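Local coordinates for secreted protein (Kutzneria albida DSM 43870, PDB 5M6Q) that probably cross-links proteins as a microbial transglutaminase, joining the side-chain carboxamide of glutamine to primary amines, at residues K129-W134 and S160-R165; P168-F173 and P208-D213; L63-G68 and T154-M159; S125-R130 and V216-F221. All blocks are in the same frame, centred on the assembly; numbering follows the deposited sequence.

Contact 1 (K129-W134 and S160-R165). With MES (2-(N-morpholino)-ethanesulfonic acid), chain D.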
# COMPACT_ATOMS: atom_id res chain seq x y z
N LYS A 129 1.53 5.45 -0.13
CA LYS A 129 0.91 6.21 -1.18
C LYS A 129 1.28 7.68 -1.06
O LYS A 129 1.21 8.27 0.02
CB LYS A 129 -0.61 6.04 -1.14
CG LYS A 129 -1.36 6.89 -2.14
CD LYS A 129 -2.87 6.89 -1.80
CE LYS A 129 -3.65 7.82 -2.69
NZ LYS A 129 -3.52 7.46 -4.15
N ARG A 130 1.69 8.26 -2.18
CA ARG A 130 1.97 9.67 -2.26
C ARG A 130 0.90 10.32 -3.13
O ARG A 130 0.49 9.78 -4.16
CB ARG A 130 3.37 9.92 -2.84
CG ARG A 130 4.49 9.18 -2.11
CD ARG A 130 5.88 9.63 -2.58
NE ARG A 130 6.09 11.07 -2.40
CZ ARG A 130 7.20 11.72 -2.76
NH1 ARG A 130 8.22 11.07 -3.31
NH2 ARG A 130 7.29 13.03 -2.57
N PHE A 131 0.44 11.49 -2.70
CA PHE A 131 -0.67 12.14 -3.38
C PHE A 131 -0.67 13.64 -3.12
O PHE A 131 0.20 14.17 -2.42
CB PHE A 131 -2.00 11.50 -2.94
CG PHE A 131 -2.29 11.63 -1.46
CD1 PHE A 131 -1.69 10.78 -0.53
CD2 PHE A 131 -3.21 12.58 -1.00
CE1 PHE A 131 -1.98 10.88 0.82
CE2 PHE A 131 -3.51 12.68 0.37
CZ PHE A 131 -2.89 11.83 1.28
N TYR A 132 -1.64 14.32 -3.72
CA TYR A 132 -1.77 15.77 -3.62
C TYR A 132 -2.93 16.10 -2.68
O TYR A 132 -3.99 15.49 -2.75
CB TYR A 132 -1.99 16.36 -5.02
CG TYR A 132 -2.08 17.87 -5.11
CD1 TYR A 132 -1.10 18.69 -4.57
CD2 TYR A 132 -3.13 18.47 -5.77
CE1 TYR A 132 -1.19 20.07 -4.68
CE2 TYR A 132 -3.23 19.83 -5.90
CZ TYR A 132 -2.26 20.63 -5.36
OH TYR A 132 -2.39 21.99 -5.50
N SER A 133 -2.71 17.06 -1.80
CA SER A 133 -3.65 17.36 -0.72
C SER A 133 -4.88 18.09 -1.20
O SER A 133 -5.95 17.94 -0.62
CB SER A 133 -2.97 18.20 0.36
OG SER A 133 -2.53 19.43 -0.18
N TRP A 134 -4.74 18.88 -2.26
CA TRP A 134 -5.83 19.73 -2.72
C TRP A 134 -6.83 18.95 -3.58
O TRP A 134 -6.88 19.12 -4.79
CB TRP A 134 -5.27 20.93 -3.50
CG TRP A 134 -5.96 22.22 -3.22
CD1 TRP A 134 -7.31 22.44 -3.19
CD2 TRP A 134 -5.35 23.48 -2.92
NE1 TRP A 134 -7.58 23.74 -2.89
CE2 TRP A 134 -6.39 24.41 -2.72
CE3 TRP A 134 -4.03 23.91 -2.80
CZ2 TRP A 134 -6.15 25.75 -2.42
CZ3 TRP A 134 -3.79 25.24 -2.49
CH2 TRP A 134 -4.85 26.15 -2.31
N SER A 160 -11.07 9.57 3.68
CA SER A 160 -12.40 9.46 3.09
C SER A 160 -12.70 10.56 2.07
O SER A 160 -13.51 10.36 1.18
CB SER A 160 -13.47 9.46 4.18
OG SER A 160 -13.44 10.66 4.91
N THR A 161 -12.05 11.72 2.18
CA THR A 161 -12.26 12.81 1.23
C THR A 161 -11.45 12.66 -0.05
O THR A 161 -11.59 13.47 -0.97
CB THR A 161 -11.89 14.18 1.81
OG1 THR A 161 -10.53 14.16 2.26
CG2 THR A 161 -12.83 14.58 2.94
N TYR A 162 -10.59 11.64 -0.11
CA TYR A 162 -9.65 11.52 -1.22
C TYR A 162 -10.35 11.13 -2.53
O TYR A 162 -11.14 10.20 -2.56
CB TYR A 162 -8.55 10.51 -0.87
CG TYR A 162 -7.54 10.41 -1.96
CD1 TYR A 162 -6.65 11.45 -2.21
CD2 TYR A 162 -7.49 9.28 -2.76
CE1 TYR A 162 -5.73 11.37 -3.23
CE2 TYR A 162 -6.57 9.19 -3.77
CZ TYR A 162 -5.69 10.24 -4.00
OH TYR A 162 -4.77 10.14 -5.01
N ARG A 163 -10.04 11.85 -3.60
CA ARG A 163 -10.73 11.67 -4.89
C ARG A 163 -9.80 11.35 -6.07
O ARG A 163 -10.21 11.47 -7.22
CB ARG A 163 -11.52 12.93 -5.26
CG ARG A 163 -12.35 13.53 -4.15
CD ARG A 163 -12.99 14.85 -4.61
NE ARG A 163 -13.57 14.75 -5.95
CZ ARG A 163 -13.23 15.52 -6.98
NH1 ARG A 163 -12.32 16.48 -6.84
NH2 ARG A 163 -13.81 15.33 -8.17
N TYR A 164 -8.56 10.99 -5.78
CA TYR A 164 -7.56 10.70 -6.82
C TYR A 164 -7.30 11.87 -7.77
O TYR A 164 -6.91 11.66 -8.92
CB TYR A 164 -7.98 9.48 -7.64
CG TYR A 164 -8.10 8.22 -6.83
CD1 TYR A 164 -7.00 7.39 -6.62
CD2 TYR A 164 -9.31 7.86 -6.25
CE1 TYR A 164 -7.11 6.24 -5.87
CE2 TYR A 164 -9.43 6.72 -5.50
CZ TYR A 164 -8.33 5.91 -5.30
OH TYR A 164 -8.47 4.77 -4.55
N ARG A 165 -7.48 13.09 -7.28
CA ARG A 165 -7.20 14.28 -8.08
C ARG A 165 -5.71 14.61 -8.11
O ARG A 165 -5.08 14.68 -7.06
CB ARG A 165 -7.96 15.49 -7.54
CG ARG A 165 -7.75 16.73 -8.42
CD ARG A 165 -8.43 18.00 -7.88
NE ARG A 165 -8.17 19.12 -8.78
CZ ARG A 165 -7.53 20.23 -8.43
NH1 ARG A 165 -7.12 20.39 -7.18
NH2 ARG A 165 -7.32 21.19 -9.32
O1 MES D . -5.61 29.06 -7.36
C2 MES D . -6.19 28.19 -8.33
C3 MES D . -7.11 27.15 -7.68
N4 MES D . -6.37 26.56 -6.57
C5 MES D . -5.73 27.41 -5.58
C6 MES D . -4.84 28.38 -6.36
C7 MES D . -6.63 25.18 -6.21
C8 MES D . -5.22 24.60 -6.23
S MES D . -5.00 23.59 -7.54
O1S MES D . -3.65 23.84 -8.11
O2S MES D . -5.09 22.19 -7.08
O3S MES D . -6.05 23.82 -8.57
O HOH W 1 -3.42 12.82 -5.61

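Contact 2 (P168-F173 and P208-D213)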
# COMPACT_ATOMS: atom_id res chain seq x y z
N PRO A 168 -2.67 19.86 -10.88
CA PRO A 168 -2.76 20.16 -12.32
C PRO A 168 -1.38 20.19 -12.98
O PRO A 168 -0.50 20.91 -12.51
CB PRO A 168 -3.42 21.54 -12.37
CG PRO A 168 -4.11 21.69 -11.04
CD PRO A 168 -3.30 20.90 -10.05
N GLY A 169 -1.18 19.39 -14.02
CA GLY A 169 0.11 19.28 -14.68
C GLY A 169 1.06 18.21 -14.14
O GLY A 169 2.19 18.09 -14.61
N TYR A 170 0.60 17.44 -13.15
CA TYR A 170 1.43 16.40 -12.54
C TYR A 170 0.71 15.05 -12.49
O TYR A 170 -0.45 14.94 -12.89
CB TYR A 170 1.86 16.85 -11.14
CG TYR A 170 2.80 18.03 -11.21
CD1 TYR A 170 4.15 17.85 -11.50
CD2 TYR A 170 2.34 19.33 -11.07
CE1 TYR A 170 5.01 18.91 -11.61
CE2 TYR A 170 3.20 20.41 -11.18
CZ TYR A 170 4.54 20.19 -11.45
OH TYR A 170 5.42 21.24 -11.56
N VAL A 171 1.41 14.02 -12.04
CA VAL A 171 0.83 12.68 -11.93
C VAL A 171 -0.04 12.62 -10.66
O VAL A 171 0.30 13.25 -9.66
CB VAL A 171 1.93 11.60 -11.91
CG1 VAL A 171 1.34 10.20 -11.83
CG2 VAL A 171 2.82 11.73 -13.14
N ASN A 172 -1.15 11.88 -10.70
CA ASN A 172 -2.07 11.84 -9.56
C ASN A 172 -1.44 11.25 -8.29
O ASN A 172 -1.59 11.80 -7.20
CB ASN A 172 -3.35 11.07 -9.91
CG ASN A 172 -3.08 9.78 -10.69
OD1 ASN A 172 -1.96 9.26 -10.70
ND2 ASN A 172 -4.10 9.27 -11.35
N PHE A 173 -0.72 10.14 -8.43
CA PHE A 173 -0.23 9.46 -7.24
C PHE A 173 1.03 8.65 -7.50
O PHE A 173 1.43 8.46 -8.64
CB PHE A 173 -1.33 8.55 -6.68
CG PHE A 173 -1.99 7.68 -7.71
CD1 PHE A 173 -1.26 6.72 -8.41
CD2 PHE A 173 -3.34 7.82 -7.99
CE1 PHE A 173 -1.87 5.91 -9.37
CE2 PHE A 173 -3.96 7.01 -8.95
CZ PHE A 173 -3.21 6.06 -9.63
N PRO A 208 11.40 14.60 -2.22
CA PRO A 208 10.60 15.77 -2.58
C PRO A 208 10.30 15.83 -4.07
O PRO A 208 11.20 15.65 -4.88
CB PRO A 208 11.50 16.95 -2.16
CG PRO A 208 12.33 16.39 -1.07
CD PRO A 208 12.61 14.98 -1.47
N LEU A 209 9.04 16.03 -4.41
CA LEU A 209 8.62 16.07 -5.80
C LEU A 209 7.53 17.12 -5.94
O LEU A 209 6.77 17.36 -5.00
CB LEU A 209 8.12 14.69 -6.25
CG LEU A 209 9.15 13.58 -6.45
CD1 LEU A 209 8.45 12.27 -6.79
CD2 LEU A 209 10.15 13.96 -7.54
N GLN A 210 7.45 17.75 -7.11
CA GLN A 210 6.42 18.76 -7.34
C GLN A 210 5.02 18.13 -7.36
O GLN A 210 4.04 18.81 -7.09
CB GLN A 210 6.66 19.51 -8.66
CG GLN A 210 7.86 20.48 -8.67
CD GLN A 210 7.75 21.58 -7.62
OE1 GLN A 210 6.67 22.12 -7.38
NE2 GLN A 210 8.87 21.89 -6.99
N ASP A 211 4.94 16.85 -7.71
CA ASP A 211 3.65 16.17 -7.89
C ASP A 211 2.86 16.07 -6.60
O ASP A 211 1.64 16.19 -6.60
CB ASP A 211 3.85 14.75 -8.44
CG ASP A 211 4.72 14.70 -9.68
OD1 ASP A 211 5.94 14.96 -9.59
OD2 ASP A 211 4.17 14.37 -10.75
N PHE A 212 3.57 15.84 -5.49
CA PHE A 212 2.94 15.36 -4.26
C PHE A 212 3.29 16.17 -3.02
O PHE A 212 4.43 16.58 -2.86
CB PHE A 212 3.38 13.92 -3.99
CG PHE A 212 3.31 13.02 -5.19
CD1 PHE A 212 2.12 12.88 -5.89
CD2 PHE A 212 4.43 12.31 -5.58
CE1 PHE A 212 2.05 12.06 -7.00
CE2 PHE A 212 4.38 11.46 -6.68
CZ PHE A 212 3.19 11.34 -7.40
N ASP A 213 2.34 16.37 -2.11
CA ASP A 213 2.72 16.99 -0.83
C ASP A 213 2.27 16.17 0.38
O ASP A 213 2.42 16.59 1.53
CB ASP A 213 2.19 18.43 -0.74
CG ASP A 213 0.67 18.53 -0.83
OD1 ASP A 213 0.00 17.56 -1.24
OD2 ASP A 213 0.14 19.61 -0.48
O HOH W 2 5.61 23.10 -9.69
O HOH W 3 -0.36 15.24 -8.12

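Contact 3 (L63-G68 and T154-M159)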
# COMPACT_ATOMS: atom_id res chain seq x y z
N LEU A 63 -7.67 2.23 1.19
CA LEU A 63 -6.96 3.27 1.93
C LEU A 63 -7.48 3.41 3.35
O LEU A 63 -7.12 4.36 4.05
CB LEU A 63 -7.07 4.61 1.19
CG LEU A 63 -6.52 4.54 -0.24
CD1 LEU A 63 -6.65 5.89 -0.96
CD2 LEU A 63 -5.05 4.10 -0.24
N ASN A 64 -8.29 2.44 3.76
CA ASN A 64 -8.98 2.43 5.06
C ASN A 64 -8.07 2.68 6.26
O ASN A 64 -8.45 3.35 7.21
CB ASN A 64 -9.66 1.06 5.30
CG ASN A 64 -10.55 0.64 4.16
OD1 ASN A 64 -10.44 -0.47 3.65
ND2 ASN A 64 -11.46 1.53 3.77
N LEU A 65 -6.90 2.07 6.22
CA LEU A 65 -5.97 2.06 7.34
C LEU A 65 -4.69 2.73 6.91
O LEU A 65 -3.69 2.05 6.64
CB LEU A 65 -5.70 0.63 7.82
CG LEU A 65 -6.85 -0.22 8.37
CD1 LEU A 65 -6.31 -1.58 8.80
CD2 LEU A 65 -7.62 0.47 9.54
N SER A 66 -4.72 4.06 6.86
CA SER A 66 -3.60 4.87 6.38
C SER A 66 -3.01 5.69 7.51
O SER A 66 -3.75 6.27 8.30
CB SER A 66 -4.03 5.80 5.24
OG SER A 66 -4.39 5.07 4.09
N PHE A 67 -1.68 5.79 7.56
CA PHE A 67 -1.02 6.44 8.68
C PHE A 67 0.10 7.39 8.23
O PHE A 67 0.69 7.21 7.17
CB PHE A 67 -0.48 5.37 9.64
CG PHE A 67 -1.52 4.38 10.05
CD1 PHE A 67 -2.44 4.68 11.05
CD2 PHE A 67 -1.62 3.15 9.42
CE1 PHE A 67 -3.41 3.78 11.41
CE2 PHE A 67 -2.60 2.25 9.78
CZ PHE A 67 -3.49 2.56 10.78
N GLY A 68 0.38 8.41 9.05
CA GLY A 68 1.40 9.40 8.75
C GLY A 68 2.82 8.86 8.80
O GLY A 68 3.72 9.41 8.17
N THR A 154 -3.20 8.70 17.23
CA THR A 154 -3.10 7.39 16.61
C THR A 154 -2.29 7.40 15.33
O THR A 154 -2.03 6.34 14.76
CB THR A 154 -4.48 6.82 16.28
OG1 THR A 154 -5.10 7.63 15.27
CG2 THR A 154 -5.34 6.79 17.53
N ASP A 155 -1.93 8.60 14.86
CA ASP A 155 -1.20 8.77 13.62
C ASP A 155 -2.05 8.38 12.39
O ASP A 155 -1.53 8.27 11.28
CB ASP A 155 0.10 7.94 13.67
CG ASP A 155 1.16 8.43 12.70
OD1 ASP A 155 1.27 9.66 12.47
OD2 ASP A 155 1.91 7.56 12.18
N GLN A 156 -3.36 8.18 12.57
CA GLN A 156 -4.18 7.75 11.43
C GLN A 156 -4.57 8.93 10.55
O GLN A 156 -4.90 10.00 11.03
CB GLN A 156 -5.44 7.00 11.89
CG GLN A 156 -6.27 6.44 10.72
CD GLN A 156 -7.32 5.41 11.18
OE1 GLN A 156 -7.65 5.35 12.35
NE2 GLN A 156 -7.82 4.61 10.25
N VAL A 157 -4.52 8.71 9.25
CA VAL A 157 -4.88 9.76 8.32
C VAL A 157 -6.25 9.44 7.75
O VAL A 157 -6.49 8.34 7.26
CB VAL A 157 -3.84 9.91 7.20
CG1 VAL A 157 -4.37 10.80 6.09
CG2 VAL A 157 -2.55 10.44 7.78
N ASP A 158 -7.16 10.41 7.84
CA ASP A 158 -8.49 10.25 7.30
C ASP A 158 -8.44 10.38 5.78
O ASP A 158 -8.19 11.47 5.27
CB ASP A 158 -9.44 11.29 7.89
CG ASP A 158 -10.91 11.01 7.58
OD1 ASP A 158 -11.20 10.19 6.69
OD2 ASP A 158 -11.79 11.61 8.24
N MET A 159 -8.70 9.30 5.06
CA MET A 159 -8.63 9.34 3.60
C MET A 159 -10.00 9.39 2.92
O MET A 159 -10.08 9.29 1.69
CB MET A 159 -7.86 8.12 3.07
CG MET A 159 -6.37 8.12 3.42
SD MET A 159 -5.41 9.47 2.70
CE MET A 159 -5.45 9.13 0.92
O HOH W 4 -7.00 5.75 7.47

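Contact 4 (S125-R130 and V216-F221)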
# COMPACT_ATOMS: atom_id res chain seq x y z
N SER A 125 -0.36 -6.34 4.97
CA SER A 125 0.76 -5.88 4.17
C SER A 125 0.77 -4.37 4.16
O SER A 125 -0.21 -3.75 4.54
CB SER A 125 0.67 -6.43 2.75
OG SER A 125 0.82 -7.83 2.77
N ILE A 126 1.89 -3.77 3.75
CA ILE A 126 2.06 -2.32 3.78
C ILE A 126 2.39 -1.81 2.39
O ILE A 126 3.13 -2.44 1.63
CB ILE A 126 3.16 -1.89 4.78
CG1 ILE A 126 2.73 -2.21 6.21
CG2 ILE A 126 3.51 -0.38 4.65
CD1 ILE A 126 3.78 -1.86 7.23
N PHE A 127 1.80 -0.67 2.05
CA PHE A 127 2.27 0.07 0.90
C PHE A 127 2.21 1.53 1.28
O PHE A 127 1.54 1.90 2.23
CB PHE A 127 1.44 -0.24 -0.35
CG PHE A 127 -0.01 0.08 -0.20
CD1 PHE A 127 -0.49 1.35 -0.51
CD2 PHE A 127 -0.92 -0.88 0.22
CE1 PHE A 127 -1.84 1.66 -0.38
CE2 PHE A 127 -2.26 -0.58 0.35
CZ PHE A 127 -2.72 0.69 0.04
N SER A 128 2.93 2.36 0.54
CA SER A 128 2.97 3.78 0.79
C SER A 128 2.43 4.52 -0.40
O SER A 128 2.83 4.27 -1.54
CB SER A 128 4.39 4.26 1.08
OG SER A 128 4.37 5.65 1.31
N LYS A 129 1.53 5.45 -0.13
CA LYS A 129 0.91 6.21 -1.18
C LYS A 129 1.28 7.68 -1.06
O LYS A 129 1.21 8.27 0.02
CB LYS A 129 -0.61 6.04 -1.14
CG LYS A 129 -1.36 6.89 -2.14
CD LYS A 129 -2.87 6.89 -1.80
CE LYS A 129 -3.65 7.82 -2.69
NZ LYS A 129 -3.52 7.46 -4.15
N ARG A 130 1.69 8.26 -2.18
CA ARG A 130 1.97 9.67 -2.26
C ARG A 130 0.90 10.32 -3.13
O ARG A 130 0.49 9.78 -4.16
CB ARG A 130 3.37 9.92 -2.84
CG ARG A 130 4.49 9.18 -2.11
CD ARG A 130 5.88 9.63 -2.58
NE ARG A 130 6.09 11.07 -2.40
CZ ARG A 130 7.20 11.72 -2.76
NH1 ARG A 130 8.22 11.07 -3.31
NH2 ARG A 130 7.29 13.03 -2.57
N VAL A 216 1.33 8.70 2.88
CA VAL A 216 0.80 7.85 3.94
C VAL A 216 1.36 6.44 3.84
O VAL A 216 1.82 6.02 2.79
CB VAL A 216 -0.76 7.79 3.91
CG1 VAL A 216 -1.37 9.16 4.17
CG2 VAL A 216 -1.24 7.22 2.58
N PHE A 217 1.31 5.72 4.95
CA PHE A 217 1.70 4.34 4.98
C PHE A 217 0.46 3.55 5.38
O PHE A 217 -0.14 3.80 6.42
CB PHE A 217 2.85 4.12 5.96
CG PHE A 217 4.09 4.86 5.57
CD1 PHE A 217 5.04 4.25 4.75
CD2 PHE A 217 4.28 6.17 5.95
CE1 PHE A 217 6.17 4.94 4.37
CE2 PHE A 217 5.41 6.86 5.57
CZ PHE A 217 6.34 6.24 4.78
N THR A 218 0.11 2.60 4.53
CA THR A 218 -1.21 2.00 4.55
C THR A 218 -1.11 0.52 4.78
O THR A 218 -0.25 -0.15 4.21
CB THR A 218 -1.96 2.29 3.23
OG1 THR A 218 -2.07 3.71 3.07
CG2 THR A 218 -3.36 1.67 3.23
N VAL A 219 -1.98 0.02 5.63
CA VAL A 219 -2.02 -1.39 5.94
C VAL A 219 -3.25 -1.97 5.29
O VAL A 219 -4.34 -1.40 5.40
CB VAL A 219 -2.04 -1.63 7.46
CG1 VAL A 219 -2.00 -3.12 7.76
CG2 VAL A 219 -0.90 -0.90 8.13
N ALA A 220 -3.09 -3.09 4.60
CA ALA A 220 -4.21 -3.76 3.95
C ALA A 220 -3.98 -5.25 3.99
O ALA A 220 -2.84 -5.72 4.09
CB ALA A 220 -4.38 -3.28 2.50
N PHE A 221 -5.06 -6.02 3.92
CA PHE A 221 -4.93 -7.46 3.88
C PHE A 221 -4.60 -7.93 2.49
O PHE A 221 -5.22 -7.54 1.51
CB PHE A 221 -6.20 -8.13 4.41
CG PHE A 221 -6.28 -8.12 5.91
CD1 PHE A 221 -5.37 -8.85 6.65
CD2 PHE A 221 -7.22 -7.35 6.57
CE1 PHE A 221 -5.41 -8.84 8.02
CE2 PHE A 221 -7.27 -7.34 7.95
CZ PHE A 221 -6.36 -8.08 8.68

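Contact 1 (K129-W134 and S160-R165)
Where strand 122-131 leaves the antiparallel sheet, Lys129, Phe131 and Trp134 meet Tyr162 and Arg165 of the long loop before strand 174-179. Lys129 and Tyr162 approach tip to tip. NZ donates to Tyr162 OH at 3.1 Å, while CE packs on Tyr162 CZ and CE2. The last torsion (chi4 59°) turns NZ out of an otherwise extended chain; NZ also bonds to Tyr175 OH, its stronger partner. Phe131 CD2 lies 3.6 Å from Tyr162 CE1, with the rings turned 73° apart. A water joins Tyr132 N, Tyr162 OH and Arg165 O. At the far end, Arg165 NH1 donates to Trp134 O at 2.7 Å, with that oxygen in the guanidinium plane. NH1 also reaches O2S of a bound MES at 2.7 Å, and NH2 reaches MES O3S at 3.0 Å. The MES, probably from the crystallisation liquor, has C8 3.5 Å above the Trp134 indole. An alanine at Trp134 would probably leave the MES ethyl chain without its aromatic floor and Trp139 O without its bond from NE1. The contact ties a strand end to a neighbouring loop, and the sulfonate site is consistent with a small anion-binding pocket.

Contact 2 (P168-F173 and P208-D213)
Tyr170 and Asp211 both hold CG anti to their carbonyl carbons (chi1 -67° and -52°), and the two side chains cross at about a right angle. This is loop-to-loop packing at the surface. The two loops lead into strands 174-179 and 214-223, which flank strand 122-131 in the sheet. Asp211 OD2 lies near the plane of the Tyr170 ring, at its edge, and 3.4 Å from Tyr170 CB. The same oxygen accepts the N-H of Val171 at 3.1 Å through its anti lone pair, in a nearly straight bond (166°). The Tyr170 side chain runs beside that of Gln210 and points the same way. Its CE1 is 3.4 Å from Gln210 CB, and the Gln210 carbonyl lies over one ring face. One water links Tyr170 OH with Gln210 OE1. A second donates to both Val171 O and Asp211 O, so the backbones are joined through solvent as well. An alanine at Tyr170 would probably open a gap beside Gln210 CB and cost the first water its hydroxyl partner. Further along, the Phe212 ring reaches the backbone of the other loop: CE1 is 3.4 Å from Val171 O, and CZ is 3.5 Å from Phe173 C. The ring also packs on Arg130 of strand 122-131, and Asp211 CB covers one of its faces. Within its own loop, Asn172 accepts a weak bond from Phe173 N, and its OD1 sits 3.2 Å above the centre of the Phe173 ring.

Contact 3 (L63-G68 and T154-M159)
Phe67 and Gln156 form a single beta bridge, and the tight part of the contact lies around it. Val157 N donates to Ser66 O at 2.7 Å in a straight bond (180°). Gly68 N donates to Asp155 O at 2.9 Å, nearly along the C=O axis. The Phe67 ring presses on the same backbone: CD1 is 3.5 Å from Gln156 CA, and Asp155 O lies at the ring edge. A CB on Gly68 would probably come too close to Asp155 OD1 as it is now placed. Asp155 OD2 is taken by Ser69 and Thr72. Thr154 OG1 accepts from Gln156 N, an ST turn just before the bridge. Met159 is packed as well. It is bent at chi2 and chi3 (-64° and -67°), and its CE comes to 3.9 Å from Leu63 CD1. Its CG rests 3.7 Å from Ser66 OG, which donates to Leu63 O from above the carbonyl plane. The looser, wetter side is at Asn64 O. A water bridges the two backbones; it accepts from Ser66 N and Gln156 NE2 and lies within bonding distance of Asn64 O and Val157 O. Gln156 NE2 gives Asn64 O only a weak bond at 3.4 Å; its main partner is Lys107 O. Leu65 and Phe67 bond through their backbones to Val219 and Phe217 of strand 214-223; strand 66-67 is an outermost strand of the sheet. Phe67 packs on Thr72 and Val76 of helix 70-84, and Leu65 on Val109 and Ala112 of helix 109-112.

Contact 4 (S125-R130 and V216-F221)
Phe127 and Thr218 face each other as a hydrogen-bonded pair of two antiparallel strands, with Ser125-Ala220 and Lys129-Val216 as the like pairs to either side. From CB of Phe127, chi1 of 60° puts CG between the backbone N and the carbonyl carbon, and contact begins at the ring. CD1 and CE1 lie against Thr218 CB, CE1 at 3.7 Å. On the other rim CD2 is near Thr218 O, and CE2 meets Ala220 CB at 4.1 Å. The tip, CZ, is 3.4 Å from Thr218 CG2. Thr218 CB stands over the ring face, 3.9 Å from its centroid, a CH-pi contact. Thr218 OG1 bonds to Ser66 OG. Ser128 and Phe217 lie on the other face of the sheet. Ser128 OG sits over the Phe217 ring toward its rim and donates to Val216 O at 3.0 Å. Lys129 N reaches that oxygen from the opposite face of the carbonyl plane, so two donors grip it. The hydroxyl also bonds to Gln215 NE2, its stronger partner. Strand 122-131 is bordered on its other side by strand 174-179, and strand 214-223 by strand 66-67. Helix 70-84 covers the face that carries Ile126 and Phe217.

Contact 4 is buried, its centre about 3 Å from the centre of the chain, and the others gather about its strands. Contact 1 continues strand 122-131 beyond contact 4 and shares Lys129 and Arg130 with it. Contact 3 borders the other strand: Phe67 O lies 2.7 Å from Phe217 N. Contacts 1 and 3 meet where Phe131 CZ lies 3.7 Å from Met159 SD. Contact 2 joins contact 1 through Ser133 OG and Asp213 OD2, 2.7 Å apart, and packs on Arg130. Contacts 2 and 3 do not touch; their nearest atoms are about 8 Å apart. Separate MES molecules bind at contact 1 and at Asn64 of contact 3. Phe173 of contact 2 touches Ile46, next to the modified Cys45.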